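Local coordinates for T cell receptor gamma chain (Monodelphis domestica, PDB 7L15), which pairs with the T cell receptor mu chain to form the marsupial gamma mu T cell receptor, which probably recognises antigen, at residues K158-D164 with N200-Q206; S142-L148 with Q186-V192. All blocks are in the same frame, centred on the assembly; numbering follows the deposited sequence.

Contact 1: K158-D164 with N200-Q206; sequences KTYWKED and NLTYFYQ. With NAG (2-acetamido-2-deoxy-beta-D-glucopyranose), chain C.
A regular antiparallel strand pair in the second, C1-set immunoglobulin domain, this contact joins strands C (158-163) and F (201-206) of the three-stranded sheet of the sandwich, with F in the middle. The segment axes approach to 4.6 Å at 159°, and both backbones stay extended. Lys158-Gln206, Tyr160-Phe204 and Lys162-Thr202 are hydrogen-bonded pairs (CA-CA 5.2-5.3 Å); Thr159-Tyr205, Trp161-Tyr203 and Glu163-Leu201, at 4.3-4.6 Å, are non-hydrogen-bonded. The ladder includes Lys162 N to Thr202 O, 2.8 Å, and closes with Asp164 N to Asn200 O, 3.0 Å. Strict alternation sends Trp161 (m) and Tyr203 (t) into the sandwich, where the tyrosine edge meets the indole face in a T-shaped pair, Trp161 six-membered-ring centroid to Tyr203 centroid 4.8 Å. On the outer face Tyr160 takes p, which brings its ring face against CB of Phe204 in a CH-pi contact (CB to ring centroid 3.6 Å); the two rings barely overlap (centroids 5.0 Å, planes 20°). Gln206 NE2 donates to Tyr160 OH at 2.8 Å. Lys158, fully extended, salt-bridges Glu109 on strand 104-116. At the other end lies the N-glycosylation sequon Asn200-Leu201-Thr202, whose Asn200 ND2 is bonded covalently to C1 of the NAG at 1.4 Å.

Contact 2: S142-L148 with Q186-V192; sequences SGTYICL and QVSWLTV
How an immunoglobulin sheet can serve two surfaces at once is illustrated by the pairing of strands B and E, here 142-148 and 186-192, in the four-stranded sheet of the C1-set domain. The strands run antiparallel, axes 4.4 Å apart at 163°. Gly143-Val192, Tyr145-Leu190 and Cys147-Ser188 are hydrogen-bonded pairs, each with two backbone bonds of 2.8-3.0 Å; Thr144-Thr191, Ile146-Trp189 and Leu148-Val187 are non-hydrogen-bonded, CA-CA 4.1-4.2 Å.

On the inner face the Tyr145 ring (m) turns its edge to Val192, the partner of Gly143, with Tyr145 CE1 to Val192 CG2 3.9 Å. Leu190 CD2 lies 4.3 Å from Tyr145 CD1. A water joins Cys147 O (3.1 Å) to Ser188 OG (3.0 Å); Ser188 OG also hydrogen-bonds Trp161 NE1 of the facing sheet. On the other face, branched side chains interdigitate: Val187 CG2 fits between Ile146 CG2 at 3.6 Å and Leu148 CB at 4.3 Å. Ile146 CG1 lies 3.8 Å from Trp189 CB, and Thr144 CG2 3.7 Å from Trp189 CD1 of the indole, while the far end of that ring (chi1 p) leads away from strand B. Thr191 OG1 donates to Thr144 OG1 at 2.9 Å, the latter also hydrogen-bonded to Glu136 of helix 134-140.

That face meets the mu chain: Ile146 and Trp189 pack on Ile190 of the mu chain, and Trp189 NE1 hydrogen-bonds OG of Ser188 of the mu chain. Within the gamma chain, strand 126-130 borders B, strand 173-180 borders E, and strands 158-163 and 201-206 cover the inner face.

Overall arrangement
Contact 2 is the central pair of its four-stranded sheet; contact 1 joins edge strand 158-163 to middle strand 201-206 of the facing sheet, centres about 11 Å apart. Their segments alternate along the chain, 142-148, 158-164, 186-192, 200-206, so each pair completes itself only after the chain has visited the opposite sheet, as the immunoglobulin Greek key demands. The sheets meet through Trp161, whose NE1 probably hydrogen-bonds Ser188 OG (3.1 Å), and through Leu201 CD1 against Tyr145 CE1 (3.5 Å). Where the canonical domain has a B-to-F disulfide, Cys147 SG instead packs 3.4 Å from Tyr203 OH. The glycan sits on Asn200, just ahead of strand 201-206; the four-stranded sheet meets the mu chain.

Contact 1: K158-D164 with N200-Q206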
ATOM      1  N   LYS B 158      -7.643  -5.094  -1.511  1.00 38.39           N
ATOM      2  CA  LYS B 158      -7.703  -3.864  -0.735  1.00 47.60           C
ATOM      3  C   LYS B 158      -8.852  -4.003   0.255  1.00 46.05           C
ATOM      4  O   LYS B 158      -9.960  -4.381  -0.135  1.00 43.65           O
ATOM      5  CB  LYS B 158      -7.907  -2.660  -1.661  1.00 56.91           C
ATOM      6  CG  LYS B 158      -8.103  -1.320  -0.963  1.00 58.80           C
ATOM      7  CD  LYS B 158      -8.176  -0.171  -1.980  1.00 59.59           C
ATOM      8  CE  LYS B 158      -8.346   1.200  -1.310  1.00 56.40           C
ATOM      9  NZ  LYS B 158      -8.606   2.274  -2.321  1.00 62.93           N
ATOM     10  N   THR B 159      -8.575  -3.751   1.533  1.00 39.17           N
ATOM     11  CA  THR B 159      -9.558  -3.921   2.594  1.00 40.90           C
ATOM     12  C   THR B 159      -9.497  -2.711   3.515  1.00 48.23           C
ATOM     13  O   THR B 159      -8.432  -2.120   3.704  1.00 47.94           O
ATOM     14  CB  THR B 159      -9.319  -5.196   3.421  1.00 43.79           C
ATOM     15  OG1 THR B 159      -8.113  -5.053   4.175  1.00 47.91           O
ATOM     16  CG2 THR B 159      -9.194  -6.415   2.534  1.00 44.33           C
ATOM     17  N   TYR B 160     -10.647  -2.339   4.080  1.00 44.15           N
ATOM     18  CA  TYR B 160     -10.688  -1.214   5.000  1.00 39.89           C
ATOM     19  C   TYR B 160     -11.913  -1.335   5.906  1.00 46.31           C
ATOM     20  O   TYR B 160     -12.923  -1.951   5.552  1.00 49.31           O
ATOM     21  CB  TYR B 160     -10.653   0.143   4.265  1.00 45.88           C
ATOM     22  CG  TYR B 160     -11.459   0.246   2.962  1.00 48.37           C
ATOM     23  CD1 TYR B 160     -11.030  -0.394   1.809  1.00 53.29           C
ATOM     24  CD2 TYR B 160     -12.619   1.015   2.885  1.00 50.46           C
ATOM     25  CE1 TYR B 160     -11.742  -0.312   0.618  1.00 58.56           C
ATOM     26  CE2 TYR B 160     -13.346   1.120   1.677  1.00 45.53           C
ATOM     27  CZ  TYR B 160     -12.893   0.448   0.549  1.00 55.39           C
ATOM     28  OH  TYR B 160     -13.563   0.500  -0.659  1.00 52.68           O
ATOM     29  N   TRP B 161     -11.790  -0.750   7.090  1.00 46.39           N
ATOM     30  CA  TRP B 161     -12.834  -0.718   8.098  1.00 43.95           C
ATOM     31  C   TRP B 161     -13.280   0.722   8.294  1.00 47.12           C
ATOM     32  O   TRP B 161     -12.446   1.620   8.403  1.00 57.07           O
ATOM     33  CB  TRP B 161     -12.330  -1.280   9.427  1.00 46.85           C
ATOM     34  CG  TRP B 161     -11.709  -2.643   9.324  1.00 43.65           C
ATOM     35  CD1 TRP B 161     -10.526  -2.968   8.711  1.00 43.62           C
ATOM     36  CD2 TRP B 161     -12.230  -3.862   9.861  1.00 41.79           C
ATOM     37  NE1 TRP B 161     -10.288  -4.320   8.826  1.00 40.82           N
ATOM     38  CE2 TRP B 161     -11.316  -4.891   9.531  1.00 38.74           C
ATOM     39  CE3 TRP B 161     -13.384  -4.188  10.590  1.00 45.18           C
ATOM     40  CZ2 TRP B 161     -11.518  -6.220   9.903  1.00 41.09           C
ATOM     41  CZ3 TRP B 161     -13.588  -5.527  10.959  1.00 47.09           C
ATOM     42  CH2 TRP B 161     -12.659  -6.523  10.608  1.00 43.17           C
ATOM     43  N   LYS B 162     -14.592   0.942   8.338  1.00 49.44           N
ATOM     44  CA  LYS B 162     -15.152   2.244   8.662  1.00 52.45           C
ATOM     45  C   LYS B 162     -16.166   2.097   9.788  1.00 58.11           C
ATOM     46  O   LYS B 162     -16.781   1.040   9.958  1.00 62.17           O
ATOM     47  CB  LYS B 162     -15.833   2.885   7.462  1.00 54.22           C
ATOM     48  CG  LYS B 162     -14.934   3.165   6.279  1.00 63.18           C
ATOM     49  CD  LYS B 162     -15.675   4.031   5.262  1.00 73.94           C
ATOM     50  CE  LYS B 162     -14.793   4.321   4.065  1.00 76.10           C
ATOM     51  NZ  LYS B 162     -13.420   4.626   4.531  1.00 78.98           N
ATOM     52  N   GLU B 163     -16.343   3.160  10.561  1.00 54.76           N
ATOM     53  CA  GLU B 163     -17.455   3.204  11.498  1.00 64.76           C
ATOM     54  C   GLU B 163     -18.513   4.157  10.965  1.00 63.93           C
ATOM     55  O   GLU B 163     -18.196   5.133  10.280  1.00 65.24           O
ATOM     56  CB  GLU B 163     -17.010   3.633  12.896  1.00 70.43           C
ATOM     57  CG  GLU B 163     -16.428   5.018  12.990  1.00 78.49           C
ATOM     58  CD  GLU B 163     -15.920   5.307  14.382  1.00 85.78           C
ATOM     59  OE1 GLU B 163     -14.832   5.916  14.515  1.00 90.28           O
ATOM     60  OE2 GLU B 163     -16.605   4.898  15.346  1.00 83.41           O
ATOM     61  N   ASP B 164     -19.775   3.839  11.248  1.00 68.36           N
ATOM     62  CA  ASP B 164     -20.873   4.668  10.767  1.00 82.51           C
ATOM     63  C   ASP B 164     -20.731   6.083  11.315  1.00 88.93           C
ATOM     64  O   ASP B 164     -20.496   6.280  12.512  1.00 82.67           O
ATOM     65  CB  ASP B 164     -22.219   4.067  11.176  1.00 87.12           C
ATOM     66  CG  ASP B 164     -22.416   2.659  10.643  1.00 94.75           C
ATOM     67  OD1 ASP B 164     -21.450   2.079  10.097  1.00 97.05           O
ATOM     68  OD2 ASP B 164     -23.541   2.132  10.772  1.00 97.97           O
ATOM     69  N   ASN B 200     -21.596   0.829  15.291  1.00 79.56           N
ATOM     70  CA  ASN B 200     -21.727   0.003  14.103  1.00 71.92           C
ATOM     71  C   ASN B 200     -20.541   0.216  13.175  1.00 60.74           C
ATOM     72  O   ASN B 200     -20.083   1.344  12.975  1.00 64.25           O
ATOM     73  CB  ASN B 200     -23.025   0.322  13.370  1.00 76.76           C
ATOM     74  CG  ASN B 200     -24.233  -0.198  14.094  1.00 92.25           C
ATOM     75  OD1 ASN B 200     -24.124  -1.060  14.971  1.00 83.14           O
ATOM     76  ND2 ASN B 200     -25.401   0.313  13.732  1.00120.72           N
ATOM     77  N   LEU B 201     -20.050  -0.875  12.611  1.00 51.32           N
ATOM     78  CA  LEU B 201     -18.876  -0.861  11.753  1.00 53.27           C
ATOM     79  C   LEU B 201     -19.233  -1.399  10.376  1.00 48.62           C
ATOM     80  O   LEU B 201     -20.149  -2.212  10.234  1.00 48.32           O
ATOM     81  CB  LEU B 201     -17.764  -1.710  12.352  1.00 57.58           C
ATOM     82  CG  LEU B 201     -17.318  -1.312  13.755  1.00 68.69           C
ATOM     83  CD1 LEU B 201     -16.162  -2.197  14.173  1.00 72.42           C
ATOM     84  CD2 LEU B 201     -16.927   0.154  13.812  1.00 65.59           C
ATOM     85  N   THR B 202     -18.501  -0.949   9.359  1.00 39.57           N
ATOM     86  CA  THR B 202     -18.593  -1.545   8.035  1.00 48.58           C
ATOM     87  C   THR B 202     -17.208  -1.980   7.561  1.00 48.68           C
ATOM     88  O   THR B 202     -16.218  -1.266   7.738  1.00 44.41           O
ATOM     89  CB  THR B 202     -19.246  -0.589   7.030  1.00 42.32           C
ATOM     90  OG1 THR B 202     -20.532  -0.189   7.522  1.00 50.86           O
ATOM     91  CG2 THR B 202     -19.453  -1.302   5.714  1.00 44.52           C
ATOM     92  N   TYR B 203     -17.146  -3.178   6.994  1.00 44.05           N
ATOM     93  CA  TYR B 203     -15.928  -3.759   6.455  1.00 41.71           C
ATOM     94  C   TYR B 203     -16.060  -3.853   4.940  1.00 41.00           C
ATOM     95  O   TYR B 203     -17.077  -4.344   4.432  1.00 41.42           O
ATOM     96  CB  TYR B 203     -15.679  -5.142   7.066  1.00 40.27           C
ATOM     97  CG  TYR B 203     -14.560  -5.926   6.401  1.00 35.71           C
ATOM     98  CD1 TYR B 203     -13.236  -5.743   6.782  1.00 37.32           C
ATOM     99  CD2 TYR B 203     -14.835  -6.842   5.384  1.00 44.83           C
ATOM    100  CE1 TYR B 203     -12.209  -6.461   6.172  1.00 42.69           C
ATOM    101  CE2 TYR B 203     -13.817  -7.559   4.755  1.00 45.18           C
ATOM    102  CZ  TYR B 203     -12.512  -7.371   5.156  1.00 50.05           C
ATOM    103  OH  TYR B 203     -11.514  -8.092   4.541  1.00 50.33           O
ATOM    104  N   PHE B 204     -15.035  -3.390   4.224  1.00 39.98           N
ATOM    105  CA  PHE B 204     -15.033  -3.357   2.763  1.00 42.53           C
ATOM    106  C   PHE B 204     -13.848  -4.123   2.196  1.00 45.29           C
ATOM    107  O   PHE B 204     -12.750  -4.083   2.753  1.00 46.22           O
ATOM    108  CB  PHE B 204     -14.911  -1.940   2.224  1.00 43.36           C
ATOM    109  CG  PHE B 204     -15.973  -1.014   2.678  1.00 53.31           C
ATOM    110  CD1 PHE B 204     -15.786  -0.225   3.792  1.00 52.97           C
ATOM    111  CD2 PHE B 204     -17.149  -0.889   1.959  1.00 59.03           C
ATOM    112  CE1 PHE B 204     -16.773   0.664   4.198  1.00 56.62           C
ATOM    113  CE2 PHE B 204     -18.134  -0.000   2.360  1.00 56.04           C
ATOM    114  CZ  PHE B 204     -17.944   0.772   3.478  1.00 45.44           C
ATOM    115  N   TYR B 205     -14.041  -4.743   1.031  1.00 43.51           N
ATOM    116  CA  TYR B 205     -12.888  -5.199   0.265  1.00 49.70           C
ATOM    117  C   TYR B 205     -13.145  -5.075  -1.232  1.00 47.73           C
ATOM    118  O   TYR B 205     -14.284  -5.134  -1.698  1.00 43.99           O
ATOM    119  CB  TYR B 205     -12.472  -6.645   0.633  1.00 43.87           C
ATOM    120  CG  TYR B 205     -13.482  -7.731   0.344  1.00 50.39           C
ATOM    121  CD1 TYR B 205     -14.471  -8.050   1.265  1.00 45.31           C
ATOM    122  CD2 TYR B 205     -13.425  -8.463  -0.843  1.00 53.67           C
ATOM    123  CE1 TYR B 205     -15.386  -9.066   1.000  1.00 55.49           C
ATOM    124  CE2 TYR B 205     -14.316  -9.469  -1.110  1.00 50.79           C
ATOM    125  CZ  TYR B 205     -15.302  -9.766  -0.199  1.00 55.31           C
ATOM    126  OH  TYR B 205     -16.186 -10.775  -0.505  1.00 57.10           O
ATOM    127  N   GLN B 206     -12.058  -4.887  -1.978  1.00 46.51           N
ATOM    128  CA  GLN B 206     -12.068  -4.842  -3.430  1.00 45.89           C
ATOM    129  C   GLN B 206     -11.131  -5.910  -3.978  1.00 51.43           C
ATOM    130  O   GLN B 206     -10.088  -6.216  -3.388  1.00 52.25           O
ATOM    131  CB  GLN B 206     -11.626  -3.472  -3.977  1.00 44.07           C
ATOM    132  CG  GLN B 206     -12.564  -2.330  -3.652  1.00 49.24           C
ATOM    133  CD  GLN B 206     -11.924  -0.982  -3.926  1.00 55.65           C
ATOM    134  OE1 GLN B 206     -11.297  -0.791  -4.959  1.00 64.20           O
ATOM    135  NE2 GLN B 206     -12.060  -0.053  -2.990  1.00 59.37           N
TER
HETATM  136  C1  NAG C   1     -26.610  -0.143  14.367  1.00101.49           C
HETATM  137  C2  NAG C   1     -27.168   0.818  15.411  1.00106.58           C
HETATM  138  C3  NAG C   1     -28.368   0.186  16.104  1.00113.89           C
HETATM  139  C4  NAG C   1     -29.401  -0.266  15.077  1.00121.47           C
HETATM  140  C5  NAG C   1     -28.750  -1.136  13.994  1.00119.56           C
HETATM  141  C6  NAG C   1     -29.691  -1.467  12.853  1.00121.81           C
HETATM  142  C7  NAG C   1     -25.765   2.456  16.576  1.00104.78           C
HETATM  143  C8  NAG C   1     -24.692   2.669  17.606  1.00 99.28           C
HETATM  144  N2  NAG C   1     -26.150   1.190  16.380  1.00104.25           N
HETATM  145  O3  NAG C   1     -28.944   1.132  16.998  1.00115.70           O
HETATM  146  O4  NAG C   1     -30.423  -1.025  15.716  1.00129.14           O
HETATM  147  O5  NAG C   1     -27.626  -0.455  13.413  1.00114.20           O
HETATM  148  O6  NAG C   1     -29.027  -2.197  11.830  1.00121.01           O
HETATM  149  O7  NAG C   1     -26.264   3.391  15.953  1.00107.89           O

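Contact 2: S142-L148 with Q186-V192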
ATOM      1  N   SER B 142     -10.999  -4.042  25.584  1.00 48.02           N
ATOM      2  CA  SER B 142     -11.042  -3.727  24.165  1.00 46.65           C
ATOM      3  C   SER B 142     -11.317  -5.020  23.414  1.00 42.78           C
ATOM      4  O   SER B 142     -11.179  -6.116  23.961  1.00 45.11           O
ATOM      5  CB  SER B 142      -9.742  -3.056  23.698  1.00 45.34           C
ATOM      6  OG  SER B 142      -8.587  -3.760  24.120  1.00 50.29           O
ATOM      7  N   GLY B 143     -11.716  -4.884  22.157  1.00 46.22           N
ATOM      8  CA  GLY B 143     -12.155  -6.036  21.400  1.00 51.15           C
ATOM      9  C   GLY B 143     -11.632  -6.001  19.987  1.00 50.10           C
ATOM     10  O   GLY B 143     -11.540  -4.931  19.386  1.00 47.96           O
ATOM     11  N   THR B 144     -11.288  -7.161  19.443  1.00 48.81           N
ATOM     12  CA  THR B 144     -10.658  -7.253  18.131  1.00 45.74           C
ATOM     13  C   THR B 144     -11.587  -7.960  17.149  1.00 43.18           C
ATOM     14  O   THR B 144     -11.997  -9.104  17.380  1.00 46.14           O
ATOM     15  CB  THR B 144      -9.318  -7.983  18.214  1.00 36.23           C
ATOM     16  OG1 THR B 144      -8.476  -7.324  19.171  1.00 36.97           O
ATOM     17  CG2 THR B 144      -8.618  -7.977  16.857  1.00 34.67           C
ATOM     18  N   TYR B 145     -11.938  -7.260  16.080  1.00 46.35           N
ATOM     19  CA  TYR B 145     -12.612  -7.846  14.937  1.00 38.19           C
ATOM     20  C   TYR B 145     -11.558  -8.356  13.979  1.00 40.14           C
ATOM     21  O   TYR B 145     -10.543  -7.704  13.751  1.00 40.65           O
ATOM     22  CB  TYR B 145     -13.487  -6.822  14.212  1.00 42.57           C
ATOM     23  CG  TYR B 145     -14.507  -6.153  15.073  1.00 51.56           C
ATOM     24  CD1 TYR B 145     -14.175  -5.041  15.841  1.00 54.94           C
ATOM     25  CD2 TYR B 145     -15.807  -6.627  15.128  1.00 54.26           C
ATOM     26  CE1 TYR B 145     -15.120  -4.426  16.643  1.00 60.25           C
ATOM     27  CE2 TYR B 145     -16.749  -6.022  15.917  1.00 61.57           C
ATOM     28  CZ  TYR B 145     -16.407  -4.922  16.672  1.00 64.24           C
ATOM     29  OH  TYR B 145     -17.371  -4.331  17.459  1.00 74.67           O
ATOM     30  N   ILE B 146     -11.801  -9.523  13.417  1.00 41.24           N
ATOM     31  CA  ILE B 146     -10.843 -10.149  12.527  1.00 40.65           C
ATOM     32  C   ILE B 146     -11.581 -10.532  11.258  1.00 43.48           C
ATOM     33  O   ILE B 146     -12.617 -11.198  11.322  1.00 44.83           O
ATOM     34  CB  ILE B 146     -10.206 -11.391  13.179  1.00 43.85           C
ATOM     35  CG1 ILE B 146      -9.482 -11.008  14.474  1.00 42.02           C
ATOM     36  CG2 ILE B 146      -9.287 -12.100  12.187  1.00 42.86           C
ATOM     37  CD1 ILE B 146      -9.158 -12.224  15.373  1.00 40.90           C
ATOM     38  N   CYS B 147     -11.056 -10.129  10.108  1.00 38.21           N
ATOM     39  CA  CYS B 147     -11.544 -10.693   8.860  1.00 43.50           C
ATOM     40  C   CYS B 147     -10.411 -11.381   8.115  1.00 40.62           C
ATOM     41  O   CYS B 147      -9.438 -10.729   7.717  1.00 41.36           O
ATOM     42  CB  CYS B 147     -12.191  -9.657   7.948  1.00 45.09           C
ATOM     43  SG  CYS B 147     -12.806 -10.554   6.475  1.00 49.99           S
ATOM     44  N   LEU B 148     -10.574 -12.681   7.889  1.00 39.67           N
ATOM     45  CA  LEU B 148      -9.702 -13.463   7.022  1.00 44.60           C
ATOM     46  C   LEU B 148     -10.339 -13.564   5.634  1.00 41.30           C
ATOM     47  O   LEU B 148     -11.496 -13.973   5.499  1.00 44.43           O
ATOM     48  CB  LEU B 148      -9.475 -14.853   7.615  1.00 37.27           C
ATOM     49  CG  LEU B 148      -8.894 -15.938   6.694  1.00 48.68           C
ATOM     50  CD1 LEU B 148      -7.459 -15.605   6.292  1.00 42.66           C
ATOM     51  CD2 LEU B 148      -8.936 -17.285   7.378  1.00 50.37           C
ATOM     52  N   GLN B 186      -5.339 -13.198   3.005  1.00 45.24           N
ATOM     53  CA  GLN B 186      -4.865 -12.094   3.830  1.00 47.49           C
ATOM     54  C   GLN B 186      -5.818 -11.901   4.990  1.00 43.80           C
ATOM     55  O   GLN B 186      -7.035 -11.947   4.806  1.00 46.55           O
ATOM     56  CB  GLN B 186      -4.767 -10.777   3.051  1.00 46.24           C
ATOM     57  CG  GLN B 186      -4.220  -9.648   3.889  1.00 50.72           C
ATOM     58  CD  GLN B 186      -4.228  -8.315   3.170  1.00 57.46           C
ATOM     59  OE1 GLN B 186      -5.247  -7.903   2.625  1.00 63.48           O
ATOM     60  NE2 GLN B 186      -3.083  -7.629   3.170  1.00 54.17           N
ATOM     61  N   VAL B 187      -5.271 -11.680   6.182  1.00 42.55           N
ATOM     62  CA  VAL B 187      -6.086 -11.380   7.352  1.00 45.73           C
ATOM     63  C   VAL B 187      -5.880  -9.915   7.719  1.00 39.42           C
ATOM     64  O   VAL B 187      -4.774  -9.393   7.610  1.00 39.52           O
ATOM     65  CB  VAL B 187      -5.753 -12.323   8.528  1.00 44.86           C
ATOM     66  CG1 VAL B 187      -4.419 -12.027   9.080  1.00 53.76           C
ATOM     67  CG2 VAL B 187      -6.779 -12.197   9.611  1.00 43.67           C
ATOM     68  N   SER B 188      -6.949  -9.238   8.116  1.00 38.25           N
ATOM     69  CA  SER B 188      -6.807  -7.945   8.773  1.00 36.72           C
ATOM     70  C   SER B 188      -7.633  -7.938  10.044  1.00 36.08           C
ATOM     71  O   SER B 188      -8.559  -8.737  10.215  1.00 42.33           O
ATOM     72  CB  SER B 188      -7.246  -6.779   7.890  1.00 34.61           C
ATOM     73  OG  SER B 188      -8.650  -6.704   7.856  1.00 43.56           O
ATOM     74  N   TRP B 189      -7.305  -7.022  10.945  1.00 34.94           N
ATOM     75  CA  TRP B 189      -8.016  -7.028  12.214  1.00 42.01           C
ATOM     76  C   TRP B 189      -8.038  -5.635  12.829  1.00 42.76           C
ATOM     77  O   TRP B 189      -7.155  -4.810  12.585  1.00 49.16           O
ATOM     78  CB  TRP B 189      -7.408  -8.050  13.176  1.00 36.92           C
ATOM     79  CG  TRP B 189      -5.978  -7.829  13.633  1.00 41.17           C
ATOM     80  CD1 TRP B 189      -5.577  -7.313  14.838  1.00 45.37           C
ATOM     81  CD2 TRP B 189      -4.775  -8.199  12.941  1.00 44.70           C
ATOM     82  NE1 TRP B 189      -4.206  -7.315  14.924  1.00 43.96           N
ATOM     83  CE2 TRP B 189      -3.687  -7.863  13.782  1.00 42.93           C
ATOM     84  CE3 TRP B 189      -4.508  -8.780  11.695  1.00 45.08           C
ATOM     85  CZ2 TRP B 189      -2.352  -8.085  13.415  1.00 43.37           C
ATOM     86  CZ3 TRP B 189      -3.182  -8.997  11.328  1.00 38.76           C
ATOM     87  CH2 TRP B 189      -2.122  -8.651  12.189  1.00 46.53           C
ATOM     88  N   LEU B 190      -9.069  -5.383  13.625  1.00 41.32           N
ATOM     89  CA  LEU B 190      -9.338  -4.053  14.157  1.00 38.07           C
ATOM     90  C   LEU B 190      -9.603  -4.167  15.651  1.00 40.76           C
ATOM     91  O   LEU B 190     -10.607  -4.754  16.073  1.00 42.56           O
ATOM     92  CB  LEU B 190     -10.517  -3.412  13.433  1.00 40.13           C
ATOM     93  CG  LEU B 190     -11.051  -2.084  13.982  1.00 44.00           C
ATOM     94  CD1 LEU B 190     -10.123  -0.942  13.610  1.00 36.41           C
ATOM     95  CD2 LEU B 190     -12.472  -1.813  13.496  1.00 36.93           C
ATOM     96  N   THR B 191      -8.695  -3.613  16.442  1.00 38.93           N
ATOM     97  CA  THR B 191      -8.816  -3.560  17.890  1.00 43.42           C
ATOM     98  C   THR B 191      -9.354  -2.188  18.278  1.00 43.98           C
ATOM     99  O   THR B 191      -8.772  -1.170  17.899  1.00 47.31           O
ATOM    100  CB  THR B 191      -7.453  -3.821  18.525  1.00 39.54           C
ATOM    101  OG1 THR B 191      -6.964  -5.090  18.058  1.00 43.60           O
ATOM    102  CG2 THR B 191      -7.558  -3.815  20.034  1.00 37.70           C
ATOM    103  N   VAL B 192     -10.467  -2.160  19.018  1.00 50.22           N
ATOM    104  CA  VAL B 192     -11.124  -0.908  19.392  1.00 50.67           C
ATOM    105  C   VAL B 192     -11.452  -0.909  20.873  1.00 48.39           C
ATOM    106  O   VAL B 192     -11.655  -1.968  21.479  1.00 46.20           O
ATOM    107  CB  VAL B 192     -12.410  -0.662  18.584  1.00 56.01           C
ATOM    108  CG1 VAL B 192     -12.112  -0.681  17.096  1.00 61.15           C
ATOM    109  CG2 VAL B 192     -13.468  -1.682  18.950  1.00 50.83           C
TER
HETATM  110  O   HOH W   1      -9.326  -8.518   5.603  1.00 46.45           O